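Local coordinates for protein oligopeptide ABC transporter OppAIV (Borrelia burgdorferi B31, PDB 4GL8) that probably binds oligopeptides outside the cytoplasmic membrane and delivers them to an ABC transporter for uptake, at residues A[450-461]-A[481-492]. Sequence-based numbering, arbitrary orientation.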
loop_
_atom_site.group_PDB
_atom_site.type_symbol
_atom_site.label_atom_id
_atom_site.label_comp_id
_atom_site.label_asym_id
_atom_site.label_seq_id
_atom_site.Cartn_x
_atom_site.Cartn_y
_atom_site.Cartn_z
ATOM N N SER A 450 8.468 9.383 -7.241
ATOM C CA SER A 450 9.764 10.017 -7.415
ATOM C C SER A 450 9.618 11.502 -7.228
ATOM O O SER A 450 8.912 12.176 -7.987
ATOM C CB SER A 450 10.324 9.726 -8.798
ATOM O OG SER A 450 10.896 8.435 -8.845
ATOM N N TYR A 451 10.304 12.018 -6.223
ATOM C CA TYR A 451 10.066 13.366 -5.768
ATOM C C TYR A 451 10.343 14.334 -6.894
ATOM O O TYR A 451 11.396 14.271 -7.519
ATOM C CB TYR A 451 10.959 13.674 -4.584
ATOM C CG TYR A 451 10.541 14.897 -3.846
ATOM C CD1 TYR A 451 9.489 14.847 -2.932
ATOM C CD2 TYR A 451 11.171 16.103 -4.062
ATOM C CE1 TYR A 451 9.090 15.974 -2.241
ATOM C CE2 TYR A 451 10.789 17.237 -3.370
ATOM C CZ TYR A 451 9.741 17.155 -2.463
ATOM O OH TYR A 451 9.341 18.267 -1.788
ATOM N N GLY A 452 9.352 15.159 -7.187
ATOM C CA GLY A 452 9.492 16.273 -8.153
ATOM C C GLY A 452 9.214 15.912 -9.605
ATOM O O GLY A 452 9.453 16.728 -10.503
ATOM N N TYR A 453 8.727 14.695 -9.862
ATOM C CA TYR A 453 8.396 14.336 -11.225
ATOM C C TYR A 453 7.117 15.070 -11.599
ATOM O O TYR A 453 6.173 15.160 -10.802
ATOM C CB TYR A 453 8.238 12.831 -11.404
ATOM C CG TYR A 453 7.811 12.447 -12.812
ATOM C CD1 TYR A 453 8.647 12.631 -13.897
ATOM C CD2 TYR A 453 6.564 11.904 -13.044
ATOM C CE1 TYR A 453 8.242 12.289 -15.179
ATOM C CE2 TYR A 453 6.156 11.538 -14.320
ATOM C CZ TYR A 453 6.996 11.736 -15.384
ATOM O OH TYR A 453 6.556 11.390 -16.655
ATOM N N SER A 454 7.102 15.616 -12.809
ATOM C CA SER A 454 5.930 16.299 -13.324
ATOM C C SER A 454 5.953 16.334 -14.835
ATOM O O SER A 454 6.783 16.969 -15.455
ATOM C CB SER A 454 5.839 17.740 -12.798
ATOM O OG SER A 454 4.679 18.354 -13.344
ATOM N N ASN A 455 5.021 15.622 -15.420
ATOM C CA ASN A 455 4.864 15.619 -16.847
ATOM C C ASN A 455 3.396 15.922 -17.106
ATOM O O ASN A 455 2.510 15.124 -16.777
ATOM C CB ASN A 455 5.279 14.273 -17.424
ATOM C CG ASN A 455 5.111 14.224 -18.920
ATOM O OD1 ASN A 455 4.036 14.474 -19.422
ATOM N ND2 ASN A 455 6.159 13.920 -19.623
ATOM N N SER A 456 3.141 17.102 -17.640
ATOM C CA SER A 456 1.767 17.550 -17.810
ATOM C C SER A 456 1.005 16.708 -18.853
ATOM O O SER A 456 -0.185 16.493 -18.701
ATOM C CB SER A 456 1.734 19.052 -18.134
ATOM O OG SER A 456 2.217 19.260 -19.429
ATOM N N GLU A 457 1.691 16.180 -19.865
ATOM C CA GLU A 457 1.032 15.285 -20.804
ATOM C C GLU A 457 0.513 14.010 -20.101
ATOM O O GLU A 457 -0.635 13.601 -20.321
ATOM C CB GLU A 457 1.925 14.901 -21.987
ATOM C CG GLU A 457 1.355 13.677 -22.712
ATOM C CD GLU A 457 2.093 13.262 -23.987
ATOM O OE1 GLU A 457 3.319 13.505 -24.126
ATOM O OE2 GLU A 457 1.417 12.675 -24.858
ATOM N N TYR A 458 1.356 13.397 -19.266
ATOM C CA TYR A 458 0.944 12.303 -18.365
ATOM C C TYR A 458 -0.265 12.661 -17.480
ATOM O O TYR A 458 -1.279 11.934 -17.471
ATOM C CB TYR A 458 2.123 11.866 -17.487
ATOM C CG TYR A 458 1.870 10.653 -16.620
ATOM C CD1 TYR A 458 1.429 10.790 -15.308
ATOM C CD2 TYR A 458 2.119 9.391 -17.080
ATOM C CE1 TYR A 458 1.211 9.695 -14.495
ATOM C CE2 TYR A 458 1.908 8.278 -16.272
ATOM C CZ TYR A 458 1.458 8.441 -14.979
ATOM O OH TYR A 458 1.242 7.343 -14.188
ATOM N N ASP A 459 -0.158 13.761 -16.733
ATOM C CA ASP A 459 -1.262 14.235 -15.890
ATOM C C ASP A 459 -2.569 14.315 -16.707
ATOM O O ASP A 459 -3.613 13.827 -16.269
ATOM C CB ASP A 459 -0.943 15.610 -15.297
ATOM C CG ASP A 459 0.161 15.565 -14.226
ATOM O OD1 ASP A 459 0.542 14.468 -13.727
ATOM O OD2 ASP A 459 0.653 16.652 -13.873
ATOM N N GLU A 460 -2.484 14.897 -17.907
ATOM C CA GLU A 460 -3.650 15.086 -18.758
ATOM C C GLU A 460 -4.192 13.763 -19.298
ATOM O O GLU A 460 -5.382 13.624 -19.450
ATOM C CB GLU A 460 -3.351 16.083 -19.908
ATOM C CG GLU A 460 -3.319 17.532 -19.414
ATOM C CD GLU A 460 -2.795 18.549 -20.432
ATOM O OE1 GLU A 460 -3.219 18.502 -21.624
ATOM O OE2 GLU A 460 -1.977 19.418 -20.012
ATOM N N LEU A 461 -3.338 12.786 -19.566
ATOM C CA LEU A 461 -3.856 11.476 -19.963
ATOM C C LEU A 461 -4.642 10.862 -18.814
ATOM O O LEU A 461 -5.705 10.274 -19.041
ATOM C CB LEU A 461 -2.741 10.547 -20.443
ATOM C CG LEU A 461 -2.186 10.895 -21.840
ATOM C CD1 LEU A 461 -0.882 10.170 -22.076
ATOM C CD2 LEU A 461 -3.165 10.547 -22.971
ATOM N N ALA A 481 -0.240 6.627 -21.146
ATOM C CA ALA A 481 0.345 7.279 -19.948
ATOM C C ALA A 481 1.505 6.442 -19.354
ATOM O O ALA A 481 2.606 6.935 -19.096
ATOM C CB ALA A 481 -0.729 7.534 -18.904
ATOM N N GLU A 482 1.267 5.161 -19.182
ATOM C CA GLU A 482 2.289 4.274 -18.667
ATOM C C GLU A 482 3.531 4.258 -19.557
ATOM O O GLU A 482 4.648 4.191 -19.041
ATOM C CB GLU A 482 1.770 2.835 -18.516
ATOM C CG GLU A 482 2.747 1.981 -17.724
ATOM C CD GLU A 482 2.290 0.560 -17.463
ATOM O OE1 GLU A 482 2.978 -0.090 -16.648
ATOM O OE2 GLU A 482 1.299 0.088 -18.093
ATOM N N ALA A 483 3.349 4.287 -20.878
ATOM C CA ALA A 483 4.485 4.278 -21.793
ATOM C C ALA A 483 5.392 5.466 -21.557
ATOM O O ALA A 483 6.587 5.344 -21.739
ATOM C CB ALA A 483 4.037 4.274 -23.245
ATOM N N ILE A 484 4.831 6.610 -21.170
ATOM C CA ILE A 484 5.635 7.801 -20.901
ATOM C C ILE A 484 6.574 7.568 -19.720
ATOM O O ILE A 484 7.751 7.893 -19.801
ATOM C CB ILE A 484 4.758 9.052 -20.628
ATOM C CG1 ILE A 484 4.015 9.495 -21.890
ATOM C CG2 ILE A 484 5.585 10.207 -20.104
ATOM C CD1 ILE A 484 2.947 10.508 -21.588
ATOM N N ILE A 485 6.068 7.038 -18.618
ATOM C CA ILE A 485 6.950 6.743 -17.470
ATOM C C ILE A 485 7.880 5.532 -17.666
ATOM O O ILE A 485 9.027 5.594 -17.258
ATOM C CB ILE A 485 6.192 6.656 -16.136
ATOM C CG1 ILE A 485 5.205 5.498 -16.119
ATOM C CG2 ILE A 485 5.518 8.007 -15.870
ATOM C CD1 ILE A 485 4.303 5.489 -14.899
ATOM N N ILE A 486 7.414 4.459 -18.305
ATOM C CA ILE A 486 8.280 3.271 -18.498
ATOM C C ILE A 486 9.219 3.244 -19.713
ATOM O O ILE A 486 10.216 2.540 -19.639
ATOM C CB ILE A 486 7.505 1.910 -18.382
ATOM C CG1 ILE A 486 6.675 1.584 -19.617
ATOM C CG2 ILE A 486 6.598 1.905 -17.156
ATOM C CD1 ILE A 486 5.942 0.256 -19.486
ATOM N N GLU A 487 8.914 3.956 -20.809
ATOM C CA GLU A 487 9.804 4.011 -22.014
ATOM C C GLU A 487 10.434 5.366 -22.323
ATOM O O GLU A 487 11.314 5.426 -23.167
ATOM C CB GLU A 487 9.089 3.665 -23.333
ATOM C CG GLU A 487 7.971 2.637 -23.296
ATOM C CD GLU A 487 7.466 2.251 -24.718
ATOM O OE1 GLU A 487 6.350 1.707 -24.814
ATOM O OE2 GLU A 487 8.165 2.468 -25.744
ATOM N N ARG A 488 9.950 6.449 -21.731
ATOM C CA ARG A 488 10.406 7.785 -22.122
ATOM C C ARG A 488 11.047 8.554 -20.983
ATOM O O ARG A 488 12.190 8.931 -21.092
ATOM C CB ARG A 488 9.255 8.612 -22.721
ATOM C CG ARG A 488 9.701 9.942 -23.321
ATOM C CD ARG A 488 8.617 10.602 -24.178
ATOM N NE ARG A 488 7.760 11.510 -23.414
ATOM C CZ ARG A 488 6.494 11.828 -23.735
ATOM N NH1 ARG A 488 5.811 12.668 -22.954
ATOM N NH2 ARG A 488 5.892 11.311 -24.821
ATOM N N ASP A 489 10.310 8.816 -19.905
ATOM C CA ASP A 489 10.814 9.679 -18.835
ATOM C C ASP A 489 11.622 8.944 -17.758
ATOM O O ASP A 489 12.457 9.570 -17.133
ATOM C CB ASP A 489 9.686 10.486 -18.180
ATOM C CG ASP A 489 9.181 11.644 -19.058
ATOM O OD1 ASP A 489 9.700 11.835 -20.177
ATOM O OD2 ASP A 489 8.247 12.358 -18.613
ATOM N N PHE A 490 11.375 7.649 -17.542
ATOM C CA PHE A 490 12.056 6.898 -16.500
ATOM C C PHE A 490 12.143 7.658 -15.153
ATOM O O PHE A 490 13.238 7.844 -14.617
ATOM C CB PHE A 490 13.473 6.506 -16.958
ATOM C CG PHE A 490 13.499 5.553 -18.127
ATOM C CD1 PHE A 490 13.602 4.177 -17.919
ATOM C CD2 PHE A 490 13.397 6.022 -19.422
ATOM C CE1 PHE A 490 13.615 3.290 -18.987
ATOM C CE2 PHE A 490 13.406 5.142 -20.495
ATOM C CZ PHE A 490 13.514 3.761 -20.275
ATOM N N PRO A 491 11.004 8.108 -14.608
ATOM C CA PRO A 491 11.069 8.710 -13.278
ATOM C C PRO A 491 11.560 7.762 -12.196
ATOM O O PRO A 491 12.073 8.197 -11.161
ATOM C CB PRO A 491 9.599 9.102 -12.980
ATOM C CG PRO A 491 8.782 8.233 -13.849
ATOM C CD PRO A 491 9.618 8.004 -15.098
ATOM N N ALA A 492 11.390 6.467 -12.425
ATOM C CA ALA A 492 11.877 5.480 -11.510
ATOM C C ALA A 492 12.516 4.321 -12.287
ATOM O O ALA A 492 12.317 4.147 -13.489
ATOM C CB ALA A 492 10.722 4.990 -10.644
#
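An antiparallel helical hairpin in this family 5 solute-binding protein brings the capped start of helix 456-466 against the end of helix 471-489, where Tyr453 and Asn455 both grip Asp489; the axes of the two short helical segments approach to 9.5 Å, their N-to-C directions 148° apart. Asp489 OD2 accepts on its anti side from Tyr453 OH (2.8 Å) and on its syn side from Asn455 ND2 (2.8 Å). The other end of that amide, Asn455 OD1, caps the helix by accepting from Tyr458 N in a nearly straight bond (171°). With CG anti to the backbone N, the Tyr453 ring reaches across to Asp489, its plane 75° from the carboxylate, while Pro491 CB lies over one face, 3.9 Å from the centroid, a CH-pi contact. Arg488 NH1 forms a salt bridge with Glu457 OE1 (2.9 Å), which lies in the guanidinium plane while the nitrogen stands above the carboxylate plane. Nearby, Ile485 CG2 touches Tyr458 CE2 (3.6 Å), and the Tyr458 hydroxyl bonds to the carbonyl of Leu438. Ser450 OG donates to Pro491 O (2.6 Å) beside strand 287-293. Two donors on one oxygen would probably stabilise Asp489 as a carboxylate, while bonds at both ends of its amide fix Asn455's rotation, coupling N-cap to neighbouring helix end.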